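Local coordinates for Non-structural protein NS1 (Murine minute virus, PDB 4R94) that nicks viral DNA at the replication origin through its N-terminal, metal-dependent endonuclease domain and, as the full-length protein, also works as an ATP-driven helicase, at residues V25-K31 and W126-I132; V87-D91 and F115-E119; K96-V101 and Y152-W156; T184-Y188 and T198-L202; G226-S230 and K241-R245. All coordinates share one frame; numbering follows the deposited sequence.

The five contacts lie in the N-terminal nickase domain, and four of them reach one antiparallel sheet. Contact 1 pairs strand 24-31 with strand 125-134; contact 2 lies within the chain loop that it closes and sets helix 81-104 against strand 112-121. The centres of contacts 1 and 2 are about 9 Å apart. Both supply magnesium ligands: His-127 and His-129 from contact 1, Glu-119 from contact 2. Contact 3 joins helix 81-104 to helix 142-160, about 13 Å from contact 1 between centres. Contacts 4 and 5 follow later in the chain and lie about 24 Å apart between centres; contact 4 adjoins strand 24-31, whereas contact 5 joins strand 227-232, the neighbour of 112-121, to helix 242-252.

Contact 1 (V25-K31 and W126-I132); sequences VFSFVFK and WHCHVLI. With MG (magnesium ion), chain B.
His-127, Cys-128 and His-129, the predicted RCR-2 motif, lie on strand 126-132, which pairs antiparallel with 25-31 in the central sheet of the nickase domain. Six backbone bonds set the register through the hydrogen-bonded pairs Phe-26/Ile-132, Phe-28/Val-130 and Phe-30/Cys-128; the bond from Phe-28 N to Val-130 O is 2.8 Å and nearly straight at 179°. Alternation sends both histidines to one face, where NE2 of His-127 and NE2 of His-129 bind magnesium at 2.3 and 2.2 Å, with Glu-119 and three waters completing six ligands. Val-29 borders both imidazoles: CG1 meets the CB of His-127, while CG2 lies 3.6 Å from ND1 of His-129, the two side chains running alongside each other. On the other face, CG2 of Ile-132 meets the Phe-28 ring edge at CE2 (3.6 Å). A water in the plane of the His-129 imidazole accepts from ND1 at 2.9 Å, donates to Phe-28 O and hydrogen-bonds Ser-27 OG, which probably helps fix the ring's rotation.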
# COMPACT_ATOMS: atom_id res chain seq x y z
N VAL A 25 5.08 14.66 1.87
CA VAL A 25 4.10 13.63 2.24
C VAL A 25 4.72 12.65 3.23
O VAL A 25 5.93 12.49 3.27
CB VAL A 25 3.58 12.82 1.01
CG1 VAL A 25 2.79 13.71 0.04
CG2 VAL A 25 4.71 12.12 0.30
N PHE A 26 3.88 11.99 4.03
CA PHE A 26 4.35 10.89 4.86
C PHE A 26 4.65 9.66 4.00
O PHE A 26 4.05 9.46 2.94
CB PHE A 26 3.32 10.48 5.90
CG PHE A 26 2.96 11.55 6.90
CD1 PHE A 26 3.93 12.31 7.53
CD2 PHE A 26 1.63 11.75 7.24
CE1 PHE A 26 3.57 13.28 8.47
CE2 PHE A 26 1.27 12.71 8.17
CZ PHE A 26 2.24 13.48 8.78
N SER A 27 5.53 8.81 4.50
CA SER A 27 5.80 7.52 3.88
C SER A 27 5.50 6.43 4.89
O SER A 27 6.09 6.39 5.98
CB SER A 27 7.26 7.44 3.42
OG SER A 27 7.61 6.11 3.07
N PHE A 28 4.53 5.57 4.56
CA PHE A 28 4.17 4.42 5.39
C PHE A 28 4.41 3.11 4.67
O PHE A 28 4.39 3.05 3.44
CB PHE A 28 2.69 4.45 5.80
CG PHE A 28 2.28 5.66 6.58
CD1 PHE A 28 2.55 5.74 7.94
CD2 PHE A 28 1.60 6.70 5.97
CE1 PHE A 28 2.15 6.83 8.67
CE2 PHE A 28 1.20 7.81 6.71
CZ PHE A 28 1.50 7.88 8.06
N VAL A 29 4.62 2.04 5.42
CA VAL A 29 4.54 0.69 4.87
C VAL A 29 3.54 -0.12 5.68
O VAL A 29 3.60 -0.16 6.92
CB VAL A 29 5.90 -0.02 4.85
CG1 VAL A 29 5.76 -1.43 4.35
CG2 VAL A 29 6.87 0.74 3.97
N PHE A 30 2.58 -0.72 4.98
CA PHE A 30 1.62 -1.64 5.56
C PHE A 30 2.16 -3.04 5.32
O PHE A 30 2.55 -3.38 4.20
CB PHE A 30 0.24 -1.49 4.93
CG PHE A 30 -0.51 -0.24 5.36
CD1 PHE A 30 -0.12 1.02 4.93
CD2 PHE A 30 -1.65 -0.35 6.15
CE1 PHE A 30 -0.83 2.16 5.31
CE2 PHE A 30 -2.37 0.77 6.53
CZ PHE A 30 -1.97 2.03 6.11
N LYS A 31 2.21 -3.85 6.37
CA LYS A 31 2.72 -5.20 6.18
C LYS A 31 2.03 -6.19 7.09
O LYS A 31 1.13 -5.83 7.84
CB LYS A 31 4.23 -5.24 6.42
CG LYS A 31 4.62 -4.92 7.84
CD LYS A 31 6.13 -4.74 7.94
CE LYS A 31 6.53 -4.19 9.29
NZ LYS A 31 7.99 -3.83 9.30
N TRP A 126 5.31 -9.80 0.94
CA TRP A 126 4.32 -8.78 0.57
C TRP A 126 4.35 -7.61 1.53
O TRP A 126 4.40 -7.78 2.75
CB TRP A 126 2.89 -9.33 0.53
CG TRP A 126 1.93 -8.18 0.39
CD1 TRP A 126 1.54 -7.57 -0.77
CD2 TRP A 126 1.29 -7.47 1.46
NE1 TRP A 126 0.68 -6.53 -0.49
CE2 TRP A 126 0.52 -6.45 0.87
CE3 TRP A 126 1.27 -7.62 2.85
CZ2 TRP A 126 -0.25 -5.55 1.64
CZ3 TRP A 126 0.51 -6.73 3.61
CH2 TRP A 126 -0.24 -5.71 3.00
N HIS A 127 4.32 -6.40 0.97
CA HIS A 127 4.11 -5.19 1.76
C HIS A 127 3.55 -4.12 0.85
O HIS A 127 3.57 -4.27 -0.37
CB HIS A 127 5.41 -4.73 2.42
CG HIS A 127 6.51 -4.42 1.46
ND1 HIS A 127 7.19 -5.40 0.77
CD2 HIS A 127 7.05 -3.24 1.08
CE1 HIS A 127 8.12 -4.84 0.02
NE2 HIS A 127 8.05 -3.53 0.18
N CYS A 128 3.05 -3.05 1.44
CA CYS A 128 2.41 -2.01 0.65
C CYS A 128 2.89 -0.64 1.08
O CYS A 128 2.69 -0.21 2.22
CB CYS A 128 0.88 -2.15 0.77
SG CYS A 128 -0.00 -1.00 -0.27
N HIS A 129 3.58 0.04 0.17
CA HIS A 129 3.99 1.42 0.39
C HIS A 129 2.82 2.37 0.20
O HIS A 129 2.05 2.26 -0.75
CB HIS A 129 5.09 1.80 -0.58
CG HIS A 129 6.36 1.06 -0.35
ND1 HIS A 129 7.36 1.55 0.46
CD2 HIS A 129 6.80 -0.13 -0.83
CE1 HIS A 129 8.37 0.70 0.47
NE2 HIS A 129 8.06 -0.33 -0.30
N VAL A 130 2.71 3.32 1.12
CA VAL A 130 1.77 4.42 0.99
C VAL A 130 2.46 5.76 1.18
O VAL A 130 3.09 6.00 2.21
CB VAL A 130 0.62 4.31 2.00
CG1 VAL A 130 -0.35 5.50 1.82
CG2 VAL A 130 -0.08 2.98 1.85
N LEU A 131 2.32 6.63 0.19
CA LEU A 131 2.69 8.03 0.36
C LEU A 131 1.41 8.82 0.51
O LEU A 131 0.49 8.65 -0.28
CB LEU A 131 3.49 8.54 -0.84
CG LEU A 131 4.77 7.77 -1.20
CD1 LEU A 131 5.47 8.47 -2.39
CD2 LEU A 131 5.69 7.63 0.00
N ILE A 132 1.32 9.68 1.51
CA ILE A 132 0.09 10.46 1.68
C ILE A 132 0.36 11.80 2.36
O ILE A 132 1.11 11.87 3.35
CB ILE A 132 -0.98 9.66 2.49
CG1 ILE A 132 -2.29 10.43 2.58
CG2 ILE A 132 -0.45 9.28 3.87
CD1 ILE A 132 -3.46 9.56 3.02
MG MG B . 9.38 -2.01 -0.86
O HOH W 1 6.38 4.00 1.70
O HOH W 2 10.40 -1.96 0.99
O HOH W 3 10.50 -3.66 -1.66
O HOH W 4 10.81 -0.66 -1.45

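Contact 2 (V87-D91 and F115-E119); sequences VFIFD and FVQHE. With MG (magnesium ion), chain B.
His-118 on strand 115-119 presents its ring edge to Asp-91 and one ring face to Val-87, both on helix 87-91. The side chains of Asp-91 and His-118 are nearly perpendicular, with carboxylate and imidazole planes 58° apart. Even so, the bond is well aligned at the ring: NE2 of His-118 donates to OD1 of Asp-91 over 2.8 Å, with a 160° angle at the hydrogen and the oxygen nearly in the ring plane. OD1 is approached on its anti side, tilted from the carboxylate plane. Asp-91 places CG anti to its backbone N (chi1 -163°), which carries the carboxylate off the helix to this edge. Over the face, Val-87 CG1 makes a CH-pi contact 4.0 Å from the centroid of the His-118 ring, the two side chains passing one another antiparallel. CG1 of Val-116 closes on OD1 of Asp-91 at 3.5 Å. Next along the strand, Glu-119 OE1 binds magnesium at 2.1 Å, and its OE2 accepts from Gln-117 NE2. OD2 of Asp-91 forms a salt bridge with Lys-95. ND1 of His-118 accepts from the indole N-H of Trp-126 while NE2 donates to Asp-91, consistent with the neutral NE2-H tautomer and a ring fixed in rotation.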
# COMPACT_ATOMS: atom_id res chain seq x y z
N VAL A 87 -3.74 -9.77 -2.67
CA VAL A 87 -3.25 -8.40 -2.91
C VAL A 87 -4.43 -7.45 -3.16
O VAL A 87 -4.44 -6.32 -2.67
CB VAL A 87 -2.27 -8.35 -4.09
CG1 VAL A 87 -2.01 -6.91 -4.51
CG2 VAL A 87 -0.96 -9.03 -3.70
N PHE A 88 -5.45 -7.92 -3.89
CA PHE A 88 -6.64 -7.10 -4.13
C PHE A 88 -7.36 -6.78 -2.82
O PHE A 88 -7.78 -5.64 -2.58
CB PHE A 88 -7.61 -7.78 -5.09
CG PHE A 88 -7.03 -8.07 -6.44
CD1 PHE A 88 -5.93 -7.35 -6.90
CD2 PHE A 88 -7.58 -9.06 -7.24
CE1 PHE A 88 -5.39 -7.63 -8.15
CE2 PHE A 88 -7.04 -9.34 -8.49
CZ PHE A 88 -5.95 -8.62 -8.94
N ILE A 89 -7.53 -7.81 -1.99
CA ILE A 89 -8.10 -7.61 -0.68
C ILE A 89 -7.26 -6.62 0.13
O ILE A 89 -7.80 -5.70 0.71
CB ILE A 89 -8.24 -8.94 0.07
CG1 ILE A 89 -9.34 -9.78 -0.60
CG2 ILE A 89 -8.56 -8.70 1.55
CD1 ILE A 89 -9.44 -11.20 -0.10
N PHE A 90 -5.94 -6.79 0.17
CA PHE A 90 -5.13 -5.87 0.97
C PHE A 90 -5.23 -4.43 0.44
O PHE A 90 -5.23 -3.48 1.22
CB PHE A 90 -3.67 -6.31 1.01
CG PHE A 90 -3.40 -7.44 1.96
CD1 PHE A 90 -4.16 -7.62 3.12
CD2 PHE A 90 -2.36 -8.32 1.70
CE1 PHE A 90 -3.88 -8.68 4.00
CE2 PHE A 90 -2.07 -9.36 2.58
CZ PHE A 90 -2.83 -9.54 3.72
N ASP A 91 -5.34 -4.27 -0.88
CA ASP A 91 -5.48 -2.92 -1.44
C ASP A 91 -6.72 -2.26 -0.88
O ASP A 91 -6.68 -1.11 -0.43
CB ASP A 91 -5.53 -2.96 -2.97
CG ASP A 91 -5.26 -1.60 -3.59
OD1 ASP A 91 -4.16 -1.05 -3.37
OD2 ASP A 91 -6.16 -1.08 -4.30
N PHE A 115 -0.46 7.81 -2.95
CA PHE A 115 0.06 6.83 -3.88
C PHE A 115 0.25 5.54 -3.11
O PHE A 115 0.78 5.56 -2.00
CB PHE A 115 1.40 7.30 -4.48
CG PHE A 115 2.10 6.26 -5.32
CD1 PHE A 115 1.77 6.10 -6.66
CD2 PHE A 115 3.10 5.47 -4.78
CE1 PHE A 115 2.40 5.15 -7.45
CE2 PHE A 115 3.75 4.51 -5.56
CZ PHE A 115 3.40 4.35 -6.90
N VAL A 116 -0.17 4.43 -3.71
CA VAL A 116 -0.09 3.13 -3.08
C VAL A 116 0.66 2.17 -4.01
O VAL A 116 0.39 2.15 -5.21
CB VAL A 116 -1.53 2.63 -2.80
CG1 VAL A 116 -1.57 1.14 -2.51
CG2 VAL A 116 -2.15 3.46 -1.66
N GLN A 117 1.63 1.41 -3.49
CA GLN A 117 2.30 0.40 -4.32
C GLN A 117 2.59 -0.88 -3.54
O GLN A 117 3.32 -0.89 -2.53
CB GLN A 117 3.60 0.93 -4.91
CG GLN A 117 4.33 -0.12 -5.74
CD GLN A 117 5.19 0.51 -6.82
OE1 GLN A 117 4.68 1.22 -7.69
NE2 GLN A 117 6.50 0.25 -6.79
N HIS A 118 2.01 -1.97 -4.03
CA HIS A 118 2.24 -3.29 -3.45
C HIS A 118 3.49 -3.91 -4.04
O HIS A 118 3.65 -3.93 -5.26
CB HIS A 118 1.07 -4.23 -3.73
CG HIS A 118 -0.22 -3.76 -3.13
ND1 HIS A 118 -0.69 -4.24 -1.94
CD2 HIS A 118 -1.11 -2.85 -3.57
CE1 HIS A 118 -1.85 -3.66 -1.67
NE2 HIS A 118 -2.12 -2.80 -2.64
N GLU A 119 4.32 -4.45 -3.16
CA GLU A 119 5.61 -5.02 -3.54
C GLU A 119 5.89 -6.35 -2.83
O GLU A 119 5.18 -6.76 -1.91
CB GLU A 119 6.75 -4.04 -3.24
CG GLU A 119 6.63 -2.71 -3.97
CD GLU A 119 7.82 -1.79 -3.75
OE1 GLU A 119 8.59 -1.98 -2.77
OE2 GLU A 119 7.97 -0.86 -4.56
MG MG B . 9.38 -2.01 -0.86
O HOH W 2 10.40 -1.96 0.99
O HOH W 3 10.50 -3.66 -1.66
O HOH W 4 10.81 -0.66 -1.45

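Contact 3 (K96-V101 and Y152-W156); sequences KCLFEV and YWSRW
Glu-100 and Cys-97 on helix 96-101 pack closely against Tyr-152, Trp-153 and Trp-156 on helix 152-156, the two segments running at 132° with axes 9.8 Å apart. At the buried side, SG of Cys-97 wedges against the opposing backbone, 3.4 Å from N of Trp-153, and touches CB of Tyr-152. CG2 of Val-101 reaches the Tyr-152 ring edge at CD2 (3.7 Å). Over that ring's centre sits CB of Glu-100, 3.9 Å from the centroid and 9° off the normal, a CH-pi contact. The more exposed side is polar: NE1 of Trp-156 donates to OE1 of Glu-100 at 3.0 Å in the indole plane, approaching from above the carboxylate plane, while its bond to OE2 is weak. A chi1 of -174° puts CG of Lys-96 3.4 Å from NE1 of Trp-156; the bend at chi2 carries the chain along the indole, CE meeting CZ2, and NZ continues to Glu-53 and Glu-55. At this junction, Trp-153 meets Phe-30 edge-to-face and its NE1 hydrogen-bonds Lys-31 O, tying helix 142-160 to strand 24-31.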
# COMPACT_ATOMS: atom_id res chain seq x y z
N LYS A 96 -9.12 1.46 3.02
CA LYS A 96 -10.12 1.64 4.08
C LYS A 96 -9.48 2.31 5.30
O LYS A 96 -10.06 3.23 5.87
CB LYS A 96 -10.76 0.31 4.49
CG LYS A 96 -11.91 0.48 5.47
CD LYS A 96 -13.13 1.02 4.76
CE LYS A 96 -14.33 1.09 5.70
NZ LYS A 96 -15.54 1.52 4.98
N CYS A 97 -8.28 1.87 5.67
CA CYS A 97 -7.60 2.44 6.83
C CYS A 97 -7.29 3.92 6.62
O CYS A 97 -7.51 4.74 7.52
CB CYS A 97 -6.30 1.69 7.13
SG CYS A 97 -6.58 0.03 7.72
N LEU A 98 -6.76 4.24 5.45
CA LEU A 98 -6.42 5.61 5.12
C LEU A 98 -7.69 6.47 5.19
O LEU A 98 -7.67 7.55 5.78
CB LEU A 98 -5.81 5.71 3.72
CG LEU A 98 -4.50 4.96 3.48
CD1 LEU A 98 -4.18 5.02 1.99
CD2 LEU A 98 -3.37 5.53 4.33
N PHE A 99 -8.76 5.98 4.58
CA PHE A 99 -10.00 6.77 4.52
C PHE A 99 -10.62 6.94 5.91
O PHE A 99 -11.18 8.00 6.20
CB PHE A 99 -10.99 6.14 3.54
CG PHE A 99 -10.50 6.10 2.12
CD1 PHE A 99 -9.44 6.91 1.71
CD2 PHE A 99 -11.08 5.26 1.19
CE1 PHE A 99 -9.00 6.87 0.40
CE2 PHE A 99 -10.64 5.23 -0.11
CZ PHE A 99 -9.61 6.03 -0.51
N GLU A 100 -10.51 5.92 6.76
CA GLU A 100 -11.01 6.03 8.12
C GLU A 100 -10.28 7.11 8.89
O GLU A 100 -10.91 7.87 9.63
CB GLU A 100 -10.89 4.68 8.85
CG GLU A 100 -11.90 3.67 8.33
CD GLU A 100 -11.81 2.30 8.97
OE1 GLU A 100 -10.69 1.79 9.18
OE2 GLU A 100 -12.88 1.71 9.25
N VAL A 101 -8.96 7.22 8.71
CA VAL A 101 -8.22 8.25 9.42
C VAL A 101 -8.53 9.63 8.83
O VAL A 101 -8.67 10.60 9.58
CB VAL A 101 -6.71 7.96 9.41
CG1 VAL A 101 -5.95 9.07 10.14
CG2 VAL A 101 -6.49 6.63 10.12
N TYR A 152 -6.43 0.73 12.85
CA TYR A 152 -7.41 0.27 11.86
C TYR A 152 -6.91 -0.93 11.07
O TYR A 152 -7.69 -1.84 10.75
CB TYR A 152 -7.79 1.41 10.92
CG TYR A 152 -8.63 2.47 11.61
CD1 TYR A 152 -9.85 2.14 12.22
CD2 TYR A 152 -8.20 3.78 11.67
CE1 TYR A 152 -10.61 3.10 12.86
CE2 TYR A 152 -8.95 4.75 12.30
CZ TYR A 152 -10.14 4.41 12.90
OH TYR A 152 -10.88 5.38 13.53
N TRP A 153 -5.61 -0.97 10.79
CA TRP A 153 -5.02 -2.08 10.03
C TRP A 153 -5.15 -3.38 10.82
O TRP A 153 -5.60 -4.40 10.28
CB TRP A 153 -3.55 -1.75 9.71
CG TRP A 153 -2.76 -2.77 8.94
CD1 TRP A 153 -1.55 -3.31 9.32
CD2 TRP A 153 -3.04 -3.32 7.64
NE1 TRP A 153 -1.08 -4.17 8.34
CE2 TRP A 153 -1.99 -4.20 7.31
CE3 TRP A 153 -4.10 -3.16 6.73
CZ2 TRP A 153 -1.95 -4.91 6.11
CZ3 TRP A 153 -4.06 -3.86 5.53
CH2 TRP A 153 -3.01 -4.74 5.24
N SER A 154 -4.80 -3.33 12.10
CA SER A 154 -4.88 -4.54 12.92
C SER A 154 -6.33 -4.97 13.06
O SER A 154 -6.65 -6.16 12.98
CB SER A 154 -4.25 -4.31 14.30
OG SER A 154 -4.92 -3.27 15.01
N ARG A 155 -7.22 -3.99 13.22
CA ARG A 155 -8.64 -4.28 13.32
C ARG A 155 -9.18 -4.97 12.08
O ARG A 155 -9.89 -5.98 12.19
CB ARG A 155 -9.43 -3.00 13.58
CG ARG A 155 -9.37 -2.59 15.03
CD ARG A 155 -10.06 -1.29 15.28
NE ARG A 155 -11.51 -1.41 15.14
CZ ARG A 155 -12.37 -0.40 15.25
NH1 ARG A 155 -11.91 0.81 15.52
NH2 ARG A 155 -13.67 -0.61 15.09
N TRP A 156 -8.86 -4.42 10.91
CA TRP A 156 -9.35 -5.01 9.66
C TRP A 156 -8.72 -6.36 9.36
O TRP A 156 -9.40 -7.26 8.88
CB TRP A 156 -9.11 -4.05 8.49
CG TRP A 156 -10.18 -3.03 8.38
CD1 TRP A 156 -10.07 -1.70 8.63
CD2 TRP A 156 -11.56 -3.28 8.06
NE1 TRP A 156 -11.29 -1.08 8.45
CE2 TRP A 156 -12.22 -2.03 8.10
CE3 TRP A 156 -12.29 -4.42 7.73
CZ2 TRP A 156 -13.58 -1.90 7.83
CZ3 TRP A 156 -13.65 -4.29 7.45
CH2 TRP A 156 -14.27 -3.03 7.50

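Contact 4 (T184-Y188 and T198-L202); sequences TLLTY and TKCVL
With CG set opposite the backbone N (chi1 -178°) and an extended chain beyond it, Lys-199 runs across one face of Tyr-188, whose own CG stands beside its backbone N (chi1 -65°). The two side chains lie roughly perpendicular, CG of Lys-199 sitting over the face 3.8 Å from the Tyr-188 ring centroid, a CH-pi contact. At the ring edge, CE1 of Tyr-188 meets O of Thr-198 at 3.4 Å. The backbones are joined by a single bridge at Thr-187 and Thr-198, and N of Lys-199 donates to O of Leu-186 over 3.0 Å at 171°. Away from the tyrosine, Leu-186 CD2 packs on Val-201 CG1 at 3.6 Å. Both segments also bond to strand 24-31, so this pairing closes the base of the loop that carries the origin-binding region 191-195. One water donates to Leu-186 O and Lys-199 O; another accepts from Cys-200 N and hydrogen-bonds Tyr-188 OH. The pairing thus rests on one direct backbone bond, water bridges and apolar contacts, the Leu-186 carbonyl being shared by Lys-199 N and a water.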
# COMPACT_ATOMS: atom_id res chain seq x y z
N THR A 184 4.47 0.80 9.46
CA THR A 184 5.67 1.56 9.81
C THR A 184 5.61 2.96 9.19
O THR A 184 4.94 3.18 8.19
CB THR A 184 6.96 0.86 9.36
OG1 THR A 184 7.00 0.75 7.93
CG2 THR A 184 7.07 -0.52 9.97
N LEU A 185 6.35 3.89 9.81
CA LEU A 185 6.46 5.27 9.35
C LEU A 185 7.94 5.59 9.10
O LEU A 185 8.78 5.29 9.94
CB LEU A 185 5.88 6.22 10.39
CG LEU A 185 6.19 7.71 10.25
CD1 LEU A 185 5.40 8.33 9.11
CD2 LEU A 185 5.93 8.40 11.59
N LEU A 186 8.24 6.19 7.96
CA LEU A 186 9.63 6.56 7.65
C LEU A 186 10.10 7.64 8.60
O LEU A 186 9.44 8.67 8.77
CB LEU A 186 9.76 7.05 6.21
CG LEU A 186 11.22 7.34 5.81
CD1 LEU A 186 11.98 6.03 5.71
CD2 LEU A 186 11.28 8.11 4.50
N THR A 187 11.27 7.42 9.20
CA THR A 187 11.88 8.41 10.09
C THR A 187 13.31 8.62 9.65
O THR A 187 13.83 7.84 8.86
CB THR A 187 11.87 7.96 11.56
OG1 THR A 187 12.51 6.69 11.69
CG2 THR A 187 10.45 7.87 12.10
N TYR A 188 13.94 9.67 10.14
CA TYR A 188 15.38 9.78 9.96
C TYR A 188 16.09 8.68 10.76
O TYR A 188 15.62 8.26 11.82
CB TYR A 188 15.87 11.16 10.39
CG TYR A 188 15.33 12.25 9.52
CD1 TYR A 188 14.10 12.85 9.80
CD2 TYR A 188 16.02 12.67 8.39
CE1 TYR A 188 13.59 13.84 8.99
CE2 TYR A 188 15.52 13.66 7.58
CZ TYR A 188 14.31 14.25 7.89
OH TYR A 188 13.81 15.23 7.08
N THR A 198 9.93 12.16 12.27
CA THR A 198 9.25 11.80 11.04
C THR A 198 9.98 12.37 9.83
O THR A 198 10.36 13.55 9.85
CB THR A 198 7.82 12.32 11.05
OG1 THR A 198 7.13 11.69 12.14
CG2 THR A 198 7.11 12.02 9.72
N LYS A 199 10.20 11.53 8.82
CA LYS A 199 10.89 11.97 7.59
C LYS A 199 9.90 12.04 6.43
O LYS A 199 9.56 11.01 5.84
CB LYS A 199 12.04 11.02 7.24
CG LYS A 199 12.86 11.43 5.99
CD LYS A 199 14.07 10.53 5.83
CE LYS A 199 14.81 10.86 4.54
NZ LYS A 199 15.82 9.81 4.25
N CYS A 200 9.44 13.24 6.11
CA CYS A 200 8.57 13.39 4.96
C CYS A 200 9.38 13.20 3.69
O CYS A 200 10.60 13.43 3.67
CB CYS A 200 7.87 14.75 4.99
SG CYS A 200 6.75 14.92 6.40
N VAL A 201 8.72 12.74 2.64
CA VAL A 201 9.38 12.59 1.36
C VAL A 201 8.69 13.47 0.34
O VAL A 201 7.61 14.01 0.61
CB VAL A 201 9.40 11.13 0.89
CG1 VAL A 201 10.10 10.25 1.91
CG2 VAL A 201 7.99 10.62 0.64
N LEU A 202 9.32 13.63 -0.82
CA LEU A 202 8.75 14.43 -1.89
C LEU A 202 7.96 13.53 -2.84
O LEU A 202 8.53 12.64 -3.50
CB LEU A 202 9.86 15.20 -2.64
CG LEU A 202 10.59 16.28 -1.83
CD1 LEU A 202 11.44 17.13 -2.76
CD2 LEU A 202 9.65 17.15 -1.03
O HOH W 5 7.22 9.68 6.72
O HOH W 6 10.85 15.57 7.17

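Contact 5 (G226-S230 and K241-R245); sequences GYFLS and KEGER
Stacking joins Arg-245, in the first turn of helix 242-252, to Tyr-227 on strand 227-232. The guanidinium lies flat on the phenol ring, planes 12° apart, with CZ of Arg-245 3.7 Å from the ring centroid: a cation-pi contact in which NH2 sits over the ring centre. The bend at chi3 (58°) brings NE over to the ring side, and chi4 turns the guanidinium flat on it. Of hydrogen bonds between the segments there is one, from NH1 of Arg-245 to OG of Ser-230, 3.0 Å long with the oxygen tilted 18° from the guanidinium plane. In van der Waals contact, OH of Tyr-227 lies 3.5 Å from CB of Glu-242. Within the helix start, Lys-241 is the N-cap residue, and its N donates to OE1 of Glu-244 at 2.9 Å. OE1 of Gln-117 hydrogen-bonds NH2 of Arg-245 and OG of Ser-230, joining the arginine to the strand that carries the metal ligand Glu-119. The buried guanidinium is thus met by a ring face and neutral oxygens, so the pi cloud probably helps stabilise its charge.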
# COMPACT_ATOMS: atom_id res chain seq x y z
N GLY A 226 10.07 -6.84 -6.71
CA GLY A 226 9.15 -6.45 -7.77
C GLY A 226 7.88 -5.83 -7.21
O GLY A 226 7.62 -5.90 -6.01
N TYR A 227 7.09 -5.20 -8.08
CA TYR A 227 5.80 -4.64 -7.65
C TYR A 227 4.65 -5.42 -8.27
O TYR A 227 4.76 -5.99 -9.37
CB TYR A 227 5.70 -3.15 -8.04
CG TYR A 227 5.39 -2.90 -9.51
CD1 TYR A 227 6.42 -2.90 -10.46
CD2 TYR A 227 4.09 -2.68 -9.95
CE1 TYR A 227 6.14 -2.70 -11.81
CE2 TYR A 227 3.81 -2.46 -11.29
CZ TYR A 227 4.84 -2.48 -12.22
OH TYR A 227 4.58 -2.28 -13.56
N PHE A 228 3.54 -5.46 -7.55
CA PHE A 228 2.31 -6.08 -8.03
C PHE A 228 1.39 -5.10 -8.75
O PHE A 228 0.88 -5.38 -9.83
CB PHE A 228 1.50 -6.69 -6.88
CG PHE A 228 2.11 -7.91 -6.25
CD1 PHE A 228 1.99 -9.16 -6.85
CD2 PHE A 228 2.72 -7.83 -5.01
CE1 PHE A 228 2.51 -10.29 -6.23
CE2 PHE A 228 3.25 -8.94 -4.39
CZ PHE A 228 3.15 -10.19 -5.01
N LEU A 229 1.17 -3.96 -8.12
CA LEU A 229 0.00 -3.14 -8.36
C LEU A 229 0.27 -1.78 -7.75
O LEU A 229 0.81 -1.71 -6.64
CB LEU A 229 -1.25 -3.80 -7.72
CG LEU A 229 -2.63 -3.17 -7.87
CD1 LEU A 229 -3.18 -3.53 -9.24
CD2 LEU A 229 -3.58 -3.65 -6.78
N SER A 230 -0.10 -0.71 -8.45
CA SER A 230 0.01 0.64 -7.90
C SER A 230 -1.25 1.42 -8.16
O SER A 230 -2.03 1.08 -9.06
CB SER A 230 1.21 1.39 -8.49
OG SER A 230 2.37 0.60 -8.41
N LYS A 241 1.07 0.07 -17.81
CA LYS A 241 1.88 -1.14 -17.93
C LYS A 241 3.32 -0.81 -17.55
O LYS A 241 3.68 0.37 -17.52
CB LYS A 241 1.79 -1.69 -19.36
CG LYS A 241 0.36 -2.00 -19.80
CD LYS A 241 0.27 -2.31 -21.29
CE LYS A 241 -1.08 -2.95 -21.62
NZ LYS A 241 -2.22 -2.20 -21.03
N GLU A 242 4.15 -1.82 -17.28
CA GLU A 242 5.52 -1.55 -16.80
C GLU A 242 6.28 -0.66 -17.77
O GLU A 242 6.97 0.27 -17.35
CB GLU A 242 6.34 -2.83 -16.57
CG GLU A 242 7.67 -2.49 -15.86
CD GLU A 242 8.70 -3.62 -15.74
OE1 GLU A 242 8.32 -4.80 -15.64
OE2 GLU A 242 9.91 -3.29 -15.72
N GLY A 243 6.16 -0.94 -19.06
CA GLY A 243 6.85 -0.14 -20.07
C GLY A 243 6.43 1.31 -20.03
O GLY A 243 7.26 2.20 -20.20
N GLU A 244 5.15 1.55 -19.78
CA GLU A 244 4.62 2.91 -19.74
C GLU A 244 5.11 3.64 -18.49
O GLU A 244 5.30 4.86 -18.50
CB GLU A 244 3.09 2.89 -19.79
CG GLU A 244 2.55 2.32 -21.11
CD GLU A 244 1.03 2.17 -21.13
OE1 GLU A 244 0.46 1.61 -20.17
OE2 GLU A 244 0.41 2.60 -22.13
N ARG A 245 5.26 2.90 -17.40
CA ARG A 245 5.75 3.48 -16.16
C ARG A 245 7.19 3.98 -16.33
O ARG A 245 7.55 5.06 -15.88
CB ARG A 245 5.65 2.45 -15.02
CG ARG A 245 4.21 2.15 -14.58
CD ARG A 245 4.11 0.81 -13.86
NE ARG A 245 4.97 0.76 -12.68
CZ ARG A 245 4.55 0.93 -11.43
NH1 ARG A 245 3.26 1.16 -11.18
NH2 ARG A 245 5.42 0.87 -10.43